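Local coordinates for response regulator receiver protein (Dyadobacter fermentans, PDB 4XLT) that probably acts as a phosphorylation-controlled receiver domain in two-component signalling, accepting a phosphoryl group from a partner kinase, at residues E73-L78 with I86-I91; D5-D10 with D43-Q48; K21-S26 with K115-P120. All blocks are in the same frame, centred on the assembly; numbering follows the deposited sequence.

Overall arrangement
The three contacts pin helices to the five-stranded parallel sheet of a CheY-like receiver domain. Contacts 1 and 2 share one face of the sheet, where helices 68-75 and 38-46 rest on strands 86-92 and 4-9; their centres lie about 10 Å apart, and L78 packs on L45 between them. Contact 3, its centre about 20 Å from that of contact 1 and about 18 Å from that of contact 2, joins helix 13-25 to the start of helix 119-129 on the other face. Along the chain contact 2 closes before contact 1 opens, contact 1 is nested within contact 3, and contacts 2 and 3 cross. The salt bridge from D10 to K115 ties contacts 2 and 3 at the probable phosphorylation site.

Contact 1 of 3, residues E73-L78 with I86-I91; sequences EHYGML and IRLFMI
Y75 carries the contact, touching I86 with its hydroxyl and L88 with a ring face. The apolar side of the contact is chiefly a CH-pi interaction: L88 CD2 sits over the centre of one face of the Y75 ring, 4.1 Å from the centroid and only 11° off the ring normal. I86 comes from the opposite direction and meets the phenol at its edge, with CG2 3.2 Å from Y75 OH, a snug fit for a methyl against an oxygen. With CG anti to the backbone N (chi1 179°), the Y75 ring is carried away from its helix and its hydroxyl reaches the first residue of the strand. The polar part runs through a water in the ring plane, hydrogen-bonded to Y75 OH at 2.6 Å and probably donating to I86 O. That carbonyl also accepts R87 NH1 at 3.0 Å, a bond made from above the carbonyl plane, although R87 points away from the helix. A phenylalanine here would probably leave the water without its phenolic mate and open a small gap beside I86. Within the fold, H108 meets the Y75 ring edge-to-face, I86 and L88 both lean on I57 of strand 54-60, and L78, in the turn that follows Y75, packs on L45 of helix 38-46.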
loop_
_atom_site.group_PDB
_atom_site.type_symbol
_atom_site.label_atom_id
_atom_site.label_comp_id
_atom_site.label_asym_id
_atom_site.label_seq_id
_atom_site.Cartn_x
_atom_site.Cartn_y
_atom_site.Cartn_z
ATOM N N GLU A 73 12.847 -7.033 3.926
ATOM C CA GLU A 73 13.225 -6.730 2.552
ATOM C C GLU A 73 12.529 -7.684 1.589
ATOM O O GLU A 73 12.009 -7.264 0.555
ATOM C CB GLU A 73 14.741 -6.803 2.374
ATOM C CG GLU A 73 15.507 -5.842 3.263
ATOM C CD GLU A 73 16.936 -5.648 2.803
ATOM O OE1 GLU A 73 17.181 -5.748 1.582
ATOM O OE2 GLU A 73 17.811 -5.400 3.659
ATOM N N HIS A 74 12.521 -8.966 1.938
ATOM C CA HIS A 74 11.796 -9.959 1.156
ATOM C C HIS A 74 10.294 -9.789 1.323
ATOM O O HIS A 74 9.528 -10.047 0.398
ATOM C CB HIS A 74 12.217 -11.370 1.556
ATOM C CG HIS A 74 13.553 -11.770 1.016
ATOM N ND1 HIS A 74 13.731 -12.192 -0.284
ATOM C CD2 HIS A 74 14.776 -11.803 1.594
ATOM C CE1 HIS A 74 15.006 -12.473 -0.482
ATOM N NE2 HIS A 74 15.662 -12.245 0.642
ATOM N N TYR A 75 9.882 -9.347 2.508
ATOM C CA TYR A 75 8.475 -9.104 2.796
ATOM C C TYR A 75 7.931 -7.951 1.952
ATOM O O TYR A 75 6.793 -7.996 1.482
ATOM C CB TYR A 75 8.278 -8.812 4.285
ATOM C CG TYR A 75 6.842 -8.524 4.663
ATOM C CD1 TYR A 75 5.959 -9.556 4.953
ATOM C CD2 TYR A 75 6.370 -7.220 4.728
ATOM C CE1 TYR A 75 4.647 -9.297 5.293
ATOM C CE2 TYR A 75 5.063 -6.952 5.067
ATOM C CZ TYR A 75 4.203 -7.993 5.347
ATOM O OH TYR A 75 2.895 -7.728 5.685
ATOM N N GLY A 76 8.752 -6.921 1.760
ATOM C CA GLY A 76 8.364 -5.767 0.971
ATOM C C GLY A 76 8.185 -6.100 -0.499
ATOM O O GLY A 76 7.625 -5.308 -1.258
HETATM N N MSE A 77 8.661 -7.277 -0.897
HETATM C CA MSE A 77 8.549 -7.739 -2.278
HETATM C C MSE A 77 7.200 -8.409 -2.555
HETATM O O MSE A 77 6.799 -8.557 -3.708
HETATM C CB MSE A 77 9.694 -8.701 -2.610
HETATM C CG MSE A 77 11.031 -8.015 -2.861
HETATM SE SE MSE A 77 12.548 -9.249 -2.927
HETATM C CE MSE A 77 11.605 -10.872 -3.460
ATOM N N LEU A 78 6.506 -8.812 -1.496
ATOM C CA LEU A 78 5.163 -9.370 -1.632
ATOM C C LEU A 78 4.214 -8.338 -2.238
ATOM O O LEU A 78 4.424 -7.136 -2.078
ATOM C CB LEU A 78 4.636 -9.837 -0.275
ATOM C CG LEU A 78 5.406 -10.988 0.371
ATOM C CD1 LEU A 78 4.945 -11.202 1.805
ATOM C CD2 LEU A 78 5.246 -12.260 -0.451
ATOM N N ILE A 86 -2.230 -7.961 6.310
ATOM C CA ILE A 86 -1.266 -8.386 7.314
ATOM C C ILE A 86 -0.821 -7.225 8.203
ATOM O O ILE A 86 -0.661 -6.098 7.734
ATOM C CB ILE A 86 -0.031 -9.024 6.642
ATOM C CG1 ILE A 86 -0.449 -10.254 5.834
ATOM C CG2 ILE A 86 1.034 -9.385 7.671
ATOM C CD1 ILE A 86 0.669 -10.865 5.015
ATOM N N ARG A 87 -0.658 -7.508 9.492
ATOM C CA ARG A 87 -0.028 -6.581 10.424
ATOM C C ARG A 87 1.211 -7.245 11.014
ATOM O O ARG A 87 1.110 -8.252 11.714
ATOM C CB ARG A 87 -0.994 -6.172 11.531
ATOM C CG ARG A 87 -2.299 -5.582 11.028
ATOM C CD ARG A 87 -2.094 -4.283 10.268
ATOM N NE ARG A 87 -3.370 -3.729 9.825
ATOM C CZ ARG A 87 -3.880 -3.903 8.610
ATOM N NH1 ARG A 87 -3.213 -4.605 7.701
ATOM N NH2 ARG A 87 -5.053 -3.367 8.300
ATOM N N LEU A 88 2.378 -6.681 10.722
ATOM C CA LEU A 88 3.652 -7.288 11.094
ATOM C C LEU A 88 4.261 -6.626 12.333
ATOM O O LEU A 88 4.397 -5.403 12.395
ATOM C CB LEU A 88 4.622 -7.213 9.911
ATOM C CG LEU A 88 6.098 -7.559 10.118
ATOM C CD1 LEU A 88 6.262 -8.972 10.621
ATOM C CD2 LEU A 88 6.870 -7.369 8.823
ATOM N N PHE A 89 4.619 -7.441 13.321
ATOM C CA PHE A 89 5.211 -6.935 14.556
ATOM C C PHE A 89 6.566 -7.574 14.826
ATOM O O PHE A 89 6.774 -8.759 14.562
ATOM C CB PHE A 89 4.277 -7.181 15.745
ATOM C CG PHE A 89 2.969 -6.460 15.639
ATOM C CD1 PHE A 89 1.907 -7.020 14.948
ATOM C CD2 PHE A 89 2.801 -5.213 16.219
ATOM C CE1 PHE A 89 0.702 -6.349 14.840
ATOM C CE2 PHE A 89 1.599 -4.541 16.114
ATOM C CZ PHE A 89 0.550 -5.109 15.424
HETATM N N MSE A 90 7.486 -6.776 15.353
HETATM C CA MSE A 90 8.806 -7.261 15.728
HETATM C C MSE A 90 8.806 -7.640 17.209
HETATM O O MSE A 90 8.273 -6.909 18.041
HETATM C CB MSE A 90 9.865 -6.193 15.433
HETATM C CG MSE A 90 11.308 -6.655 15.586
HETATM SE SE MSE A 90 11.952 -7.707 14.073
HETATM C CE MSE A 90 12.228 -6.267 12.792
ATOM N N ILE A 91 9.384 -8.789 17.540
ATOM C CA ILE A 91 9.474 -9.202 18.937
ATOM C C ILE A 91 10.916 -9.506 19.323
ATOM O O ILE A 91 11.693 -10.010 18.511
ATOM C CB ILE A 91 8.596 -10.438 19.236
ATOM C CG1 ILE A 91 8.980 -11.607 18.324
ATOM C CG2 ILE A 91 7.117 -10.095 19.092
ATOM C CD1 ILE A 91 8.245 -12.894 18.633
HETATM O O HOH W 1 1.984 -5.435 6.358
#

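Contact 2 of 3, residues D5-D10 with D43-Q48; sequences DFIIVD and DHLRSQ
With CG1 anti to the carbonyl carbon (chi1 -61°) and the chain extended beyond it, I7 sends CD1 out from strand 4-9 to meet two residues of helix 38-46. H44, whose CG lies anti to its backbone N (chi1 169°), brings its ring to the strand so that CE1 is 3.9 Å from I7 CD1. The methyl approaches the imidazole at its edge, near the ring plane, rather than over a face. L45 CD2 touches the same I7 CD1 at 4.1 Å, so one methyl serves both partners. The burial has a price, because H44 ND1 is covered and has no partner in the model. Q48 NE2 stands 3.0 Å above the plane of the H44 ring, toward its rim, held there by its bond to H44 O (3.0 Å, N-H...O 159°). The same carbonyl takes S47 OG at 2.7 Å and S47 N, so three donors converge on this one carbonyl near the C-terminal end of the helix. F35 of strand 31-35 meets the H44 ring and also packs on I7. Helix 38-46 belongs to the beta-alpha-beta crossover from strand 31-35 to strand 54-60, and its seat on the intervening strand 4-9 is characteristic of the doubly wound CheY-like receiver fold.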
loop_
_atom_site.group_PDB
_atom_site.type_symbol
_atom_site.label_atom_id
_atom_site.label_comp_id
_atom_site.label_asym_id
_atom_site.label_seq_id
_atom_site.Cartn_x
_atom_site.Cartn_y
_atom_site.Cartn_z
ATOM N N ASP A 5 -5.570 -14.955 11.786
ATOM C CA ASP A 5 -4.522 -15.960 11.736
ATOM C C ASP A 5 -3.255 -15.383 12.349
ATOM O O ASP A 5 -3.013 -14.177 12.272
ATOM C CB ASP A 5 -4.255 -16.415 10.300
ATOM C CG ASP A 5 -5.430 -17.158 9.691
ATOM O OD1 ASP A 5 -6.324 -17.588 10.451
ATOM O OD2 ASP A 5 -5.451 -17.319 8.452
ATOM N N PHE A 6 -2.452 -16.241 12.966
ATOM C CA PHE A 6 -1.185 -15.806 13.532
ATOM C C PHE A 6 -0.021 -16.586 12.942
ATOM O O PHE A 6 -0.050 -17.812 12.859
ATOM C CB PHE A 6 -1.195 -15.946 15.052
ATOM C CG PHE A 6 -1.735 -14.739 15.767
ATOM C CD1 PHE A 6 -3.090 -14.462 15.756
ATOM C CD2 PHE A 6 -0.885 -13.886 16.454
ATOM C CE1 PHE A 6 -3.594 -13.356 16.419
ATOM C CE2 PHE A 6 -1.379 -12.777 17.118
ATOM C CZ PHE A 6 -2.736 -12.511 17.100
ATOM N N ILE A 7 1.000 -15.851 12.525
ATOM C CA ILE A 7 2.216 -16.448 12.004
ATOM C C ILE A 7 3.393 -16.025 12.867
ATOM O O ILE A 7 3.679 -14.836 12.998
ATOM C CB ILE A 7 2.462 -16.037 10.544
ATOM C CG1 ILE A 7 1.307 -16.515 9.661
ATOM C CG2 ILE A 7 3.793 -16.590 10.049
ATOM C CD1 ILE A 7 1.400 -16.056 8.226
ATOM N N ILE A 8 4.065 -16.997 13.471
ATOM C CA ILE A 8 5.232 -16.705 14.290
ATOM C C ILE A 8 6.495 -17.130 13.556
ATOM O O ILE A 8 6.575 -18.241 13.030
ATOM C CB ILE A 8 5.165 -17.410 15.659
ATOM C CG1 ILE A 8 3.788 -17.211 16.294
ATOM C CG2 ILE A 8 6.255 -16.887 16.581
ATOM C CD1 ILE A 8 3.590 -17.986 17.585
ATOM N N VAL A 9 7.471 -16.228 13.508
ATOM C CA VAL A 9 8.752 -16.492 12.863
ATOM C C VAL A 9 9.876 -16.290 13.871
ATOM O O VAL A 9 10.197 -15.157 14.229
ATOM C CB VAL A 9 8.983 -15.576 11.643
ATOM C CG1 VAL A 9 10.239 -15.996 10.894
ATOM C CG2 VAL A 9 7.775 -15.601 10.719
ATOM N N ASP A 10 10.466 -17.388 14.331
ATOM C CA ASP A 10 11.492 -17.334 15.369
ATOM C C ASP A 10 12.492 -18.479 15.201
ATOM O O ASP A 10 12.103 -19.633 15.022
ATOM C CB ASP A 10 10.842 -17.385 16.758
ATOM C CG ASP A 10 11.764 -16.889 17.869
ATOM O OD1 ASP A 10 12.993 -17.108 17.795
ATOM O OD2 ASP A 10 11.248 -16.279 18.828
ATOM N N ASP A 43 8.359 -18.191 1.873
ATOM C CA ASP A 43 7.802 -19.154 0.924
ATOM C C ASP A 43 6.297 -19.321 1.103
ATOM O O ASP A 43 5.549 -19.327 0.129
ATOM C CB ASP A 43 8.490 -20.516 1.062
ATOM C CG ASP A 43 9.913 -20.510 0.542
ATOM O OD1 ASP A 43 10.271 -19.573 -0.202
ATOM O OD2 ASP A 43 10.670 -21.447 0.873
ATOM N N HIS A 44 5.860 -19.460 2.351
ATOM C CA HIS A 44 4.437 -19.592 2.643
ATOM C C HIS A 44 3.657 -18.344 2.234
ATOM O O HIS A 44 2.557 -18.440 1.686
ATOM C CB HIS A 44 4.215 -19.876 4.126
ATOM C CG HIS A 44 2.785 -19.755 4.551
ATOM N ND1 HIS A 44 2.309 -18.676 5.265
ATOM C CD2 HIS A 44 1.722 -20.569 4.347
ATOM C CE1 HIS A 44 1.017 -18.834 5.490
ATOM N NE2 HIS A 44 0.636 -19.975 4.942
ATOM N N LEU A 45 4.230 -17.174 2.495
ATOM C CA LEU A 45 3.569 -15.915 2.165
ATOM C C LEU A 45 3.450 -15.712 0.655
ATOM O O LEU A 45 2.475 -15.141 0.175
ATOM C CB LEU A 45 4.316 -14.739 2.799
ATOM C CG LEU A 45 4.227 -14.646 4.325
ATOM C CD1 LEU A 45 5.084 -13.507 4.854
ATOM C CD2 LEU A 45 2.781 -14.475 4.760
ATOM N N ARG A 46 4.435 -16.192 -0.095
ATOM C CA ARG A 46 4.434 -16.028 -1.545
ATOM C C ARG A 46 3.347 -16.859 -2.220
ATOM O O ARG A 46 3.026 -16.638 -3.388
ATOM C CB ARG A 46 5.802 -16.391 -2.125
ATOM C CG ARG A 46 6.844 -15.299 -1.966
ATOM C CD ARG A 46 8.231 -15.787 -2.347
ATOM N NE ARG A 46 9.232 -14.732 -2.214
ATOM C CZ ARG A 46 10.545 -14.934 -2.261
ATOM N NH1 ARG A 46 11.027 -16.158 -2.433
ATOM N NH2 ARG A 46 11.378 -13.910 -2.127
ATOM N N SER A 47 2.781 -17.812 -1.487
ATOM C CA SER A 47 1.727 -18.656 -2.035
ATOM C C SER A 47 0.339 -18.139 -1.658
ATOM O O SER A 47 -0.675 -18.712 -2.054
ATOM C CB SER A 47 1.895 -20.103 -1.561
ATOM O OG SER A 47 1.659 -20.220 -0.169
ATOM N N GLN A 48 0.298 -17.046 -0.900
ATOM C CA GLN A 48 -0.970 -16.485 -0.444
ATOM C C GLN A 48 -1.500 -15.428 -1.406
ATOM O O GLN A 48 -0.737 -14.793 -2.132
ATOM C CB GLN A 48 -0.817 -15.881 0.953
ATOM C CG GLN A 48 -0.194 -16.817 1.976
ATOM C CD GLN A 48 -0.990 -18.093 2.167
ATOM O OE1 GLN A 48 -2.207 -18.060 2.343
ATOM N NE2 GLN A 48 -0.302 -19.228 2.129
#

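Contact 3 of 3, residues K21-S26 with K115-P120; sequences KLLLKS and KPLEIP
I119 pushes CD1 end-on at the C-terminal end of helix 13-25, while its CG2 branch reaches S26 just beyond it. CG1 is anti to the carbonyl carbon (chi1 -57°) and the chain runs on extended, which brings CD1 to the helix backbone, 3.6 Å from L22 O and 4.3 Å from L22 CB. The other methyl, CG2, lies 3.8 Å from S26 OG and 4.0 Å from S26 CB. S26 therefore touches both methyls, CG2 and CD1, with its OG also 4.0 Å from I119 CD1. The serine hydroxyl occupies the position between the backbone N and the carbonyl carbon (chi1 63°), from where it turns back to donate to L23 O at 3.1 Å. It does so from above the carbonyl plane and well off a lone pair. While I119 CD1 covers L22 O, that oxygen also accepts the backbone N of S26, so the methyl rests on a carbonyl already engaged in the helix.

L23 and L117 form the second, deeper part of the contact. Their side chains cross at about a right angle and touch through single methyls, L23 CD2 to L117 CD2 at 4.1 Å. Here L117 precedes E118, the N-cap residue of helix 119-129, and follows the cis peptide bond before P116, a hallmark of the conserved lysine-proline pair in receiver domains. K115, on the other side of that peptide bond, forms salt bridges through NZ with D10, D15 and D60; D60 is the predicted phosphorylation site.

Both leucines rest on L58 of strand 54-60. L23 also reaches F6 and I8 of strand 4-9, L117 packs on L122, and S26 touches R123, so helices 13-25 and 119-129 are joined side by side over one face of the sheet.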
loop_
_atom_site.group_PDB
_atom_site.type_symbol
_atom_site.label_atom_id
_atom_site.label_comp_id
_atom_site.label_asym_id
_atom_site.label_seq_id
_atom_site.Cartn_x
_atom_site.Cartn_y
_atom_site.Cartn_z
ATOM N N LYS A 21 1.887 -21.713 22.176
ATOM C CA LYS A 21 1.106 -22.215 23.300
ATOM C C LYS A 21 0.291 -21.106 23.960
ATOM O O LYS A 21 -0.904 -21.268 24.203
ATOM C CB LYS A 21 2.035 -22.869 24.325
ATOM C CG LYS A 21 1.336 -23.526 25.501
ATOM C CD LYS A 21 2.342 -23.895 26.583
ATOM C CE LYS A 21 3.515 -24.677 26.007
ATOM N NZ LYS A 21 4.574 -24.941 27.022
ATOM N N LEU A 22 0.939 -19.979 24.239
ATOM C CA LEU A 22 0.285 -18.862 24.919
ATOM C C LEU A 22 -0.838 -18.250 24.083
ATOM O O LEU A 22 -1.907 -17.940 24.606
ATOM C CB LEU A 22 1.309 -17.784 25.282
ATOM C CG LEU A 22 2.468 -18.212 26.188
ATOM C CD1 LEU A 22 3.294 -17.007 26.613
ATOM C CD2 LEU A 22 1.963 -18.977 27.404
ATOM N N LEU A 23 -0.590 -18.076 22.788
ATOM C CA LEU A 23 -1.590 -17.513 21.886
ATOM C C LEU A 23 -2.820 -18.412 21.783
ATOM O O LEU A 23 -3.951 -17.929 21.720
ATOM C CB LEU A 23 -0.991 -17.279 20.497
ATOM C CG LEU A 23 0.002 -16.120 20.392
ATOM C CD1 LEU A 23 0.607 -16.045 18.999
ATOM C CD2 LEU A 23 -0.675 -14.808 20.757
ATOM N N LEU A 24 -2.591 -19.720 21.766
ATOM C CA LEU A 24 -3.686 -20.682 21.744
ATOM C C LEU A 24 -4.398 -20.723 23.090
ATOM O O LEU A 24 -5.607 -20.946 23.153
ATOM C CB LEU A 24 -3.176 -22.078 21.380
ATOM C CG LEU A 24 -2.755 -22.284 19.925
ATOM C CD1 LEU A 24 -2.269 -23.708 19.713
ATOM C CD2 LEU A 24 -3.910 -21.961 18.991
ATOM N N LYS A 25 -3.642 -20.503 24.164
ATOM C CA LYS A 25 -4.188 -20.536 25.518
ATOM C C LYS A 25 -5.221 -19.435 25.725
ATOM O O LYS A 25 -6.179 -19.603 26.482
ATOM C CB LYS A 25 -3.069 -20.408 26.553
ATOM N N SER A 26 -5.020 -18.307 25.053
ATOM C CA SER A 26 -5.999 -17.229 25.075
ATOM C C SER A 26 -6.978 -17.392 23.918
ATOM O O SER A 26 -6.745 -18.185 23.004
ATOM C CB SER A 26 -5.310 -15.865 25.004
ATOM O OG SER A 26 -4.598 -15.711 23.787
ATOM N N LYS A 115 9.783 -9.418 24.669
ATOM C CA LYS A 115 9.593 -10.805 25.089
ATOM C C LYS A 115 9.671 -10.909 26.610
ATOM O O LYS A 115 10.519 -10.271 27.232
ATOM C CB LYS A 115 10.639 -11.722 24.455
ATOM C CG LYS A 115 10.371 -12.102 23.011
ATOM C CD LYS A 115 11.376 -13.148 22.558
ATOM C CE LYS A 115 11.085 -13.654 21.158
ATOM N NZ LYS A 115 12.030 -14.746 20.787
ATOM N N PRO A 116 8.787 -11.718 27.217
ATOM C CA PRO A 116 7.746 -12.502 26.542
ATOM C C PRO A 116 6.557 -11.643 26.125
ATOM O O PRO A 116 6.389 -10.535 26.632
ATOM C CB PRO A 116 7.337 -13.518 27.607
ATOM C CG PRO A 116 7.558 -12.796 28.892
ATOM C CD PRO A 116 8.779 -11.937 28.675
ATOM N N LEU A 117 5.747 -12.156 25.208
ATOM C CA LEU A 117 4.617 -11.407 24.675
ATOM C C LEU A 117 3.537 -11.152 25.726
ATOM O O LEU A 117 3.081 -12.079 26.397
ATOM C CB LEU A 117 4.015 -12.154 23.488
ATOM C CG LEU A 117 3.034 -11.375 22.620
ATOM C CD1 LEU A 117 3.735 -10.181 22.000
ATOM C CD2 LEU A 117 2.458 -12.281 21.550
ATOM N N GLU A 118 3.137 -9.893 25.869
ATOM C CA GLU A 118 2.029 -9.546 26.753
ATOM C C GLU A 118 0.713 -9.613 25.990
ATOM O O GLU A 118 0.392 -8.718 25.207
ATOM C CB GLU A 118 2.216 -8.153 27.363
ATOM C CG GLU A 118 3.271 -8.071 28.459
ATOM C CD GLU A 118 4.677 -7.917 27.913
ATOM O OE1 GLU A 118 4.821 -7.570 26.721
ATOM O OE2 GLU A 118 5.640 -8.141 28.679
ATOM N N ILE A 119 -0.040 -10.682 26.221
ATOM C CA ILE A 119 -1.306 -10.905 25.525
ATOM C C ILE A 119 -2.308 -9.746 25.666
ATOM O O ILE A 119 -2.899 -9.335 24.666
ATOM C CB ILE A 119 -1.972 -12.215 26.000
ATOM C CG1 ILE A 119 -1.022 -13.396 25.785
ATOM C CG2 ILE A 119 -3.287 -12.448 25.268
ATOM C CD1 ILE A 119 -1.572 -14.725 26.257
ATOM N N PRO A 120 -2.507 -9.208 26.889
ATOM C CA PRO A 120 -3.460 -8.089 26.937
ATOM C C PRO A 120 -2.969 -6.862 26.170
ATOM O O PRO A 120 -3.778 -6.114 25.620
ATOM C CB PRO A 120 -3.576 -7.788 28.438
ATOM C CG PRO A 120 -2.326 -8.326 29.036
ATOM C CD PRO A 120 -1.999 -9.546 28.233
#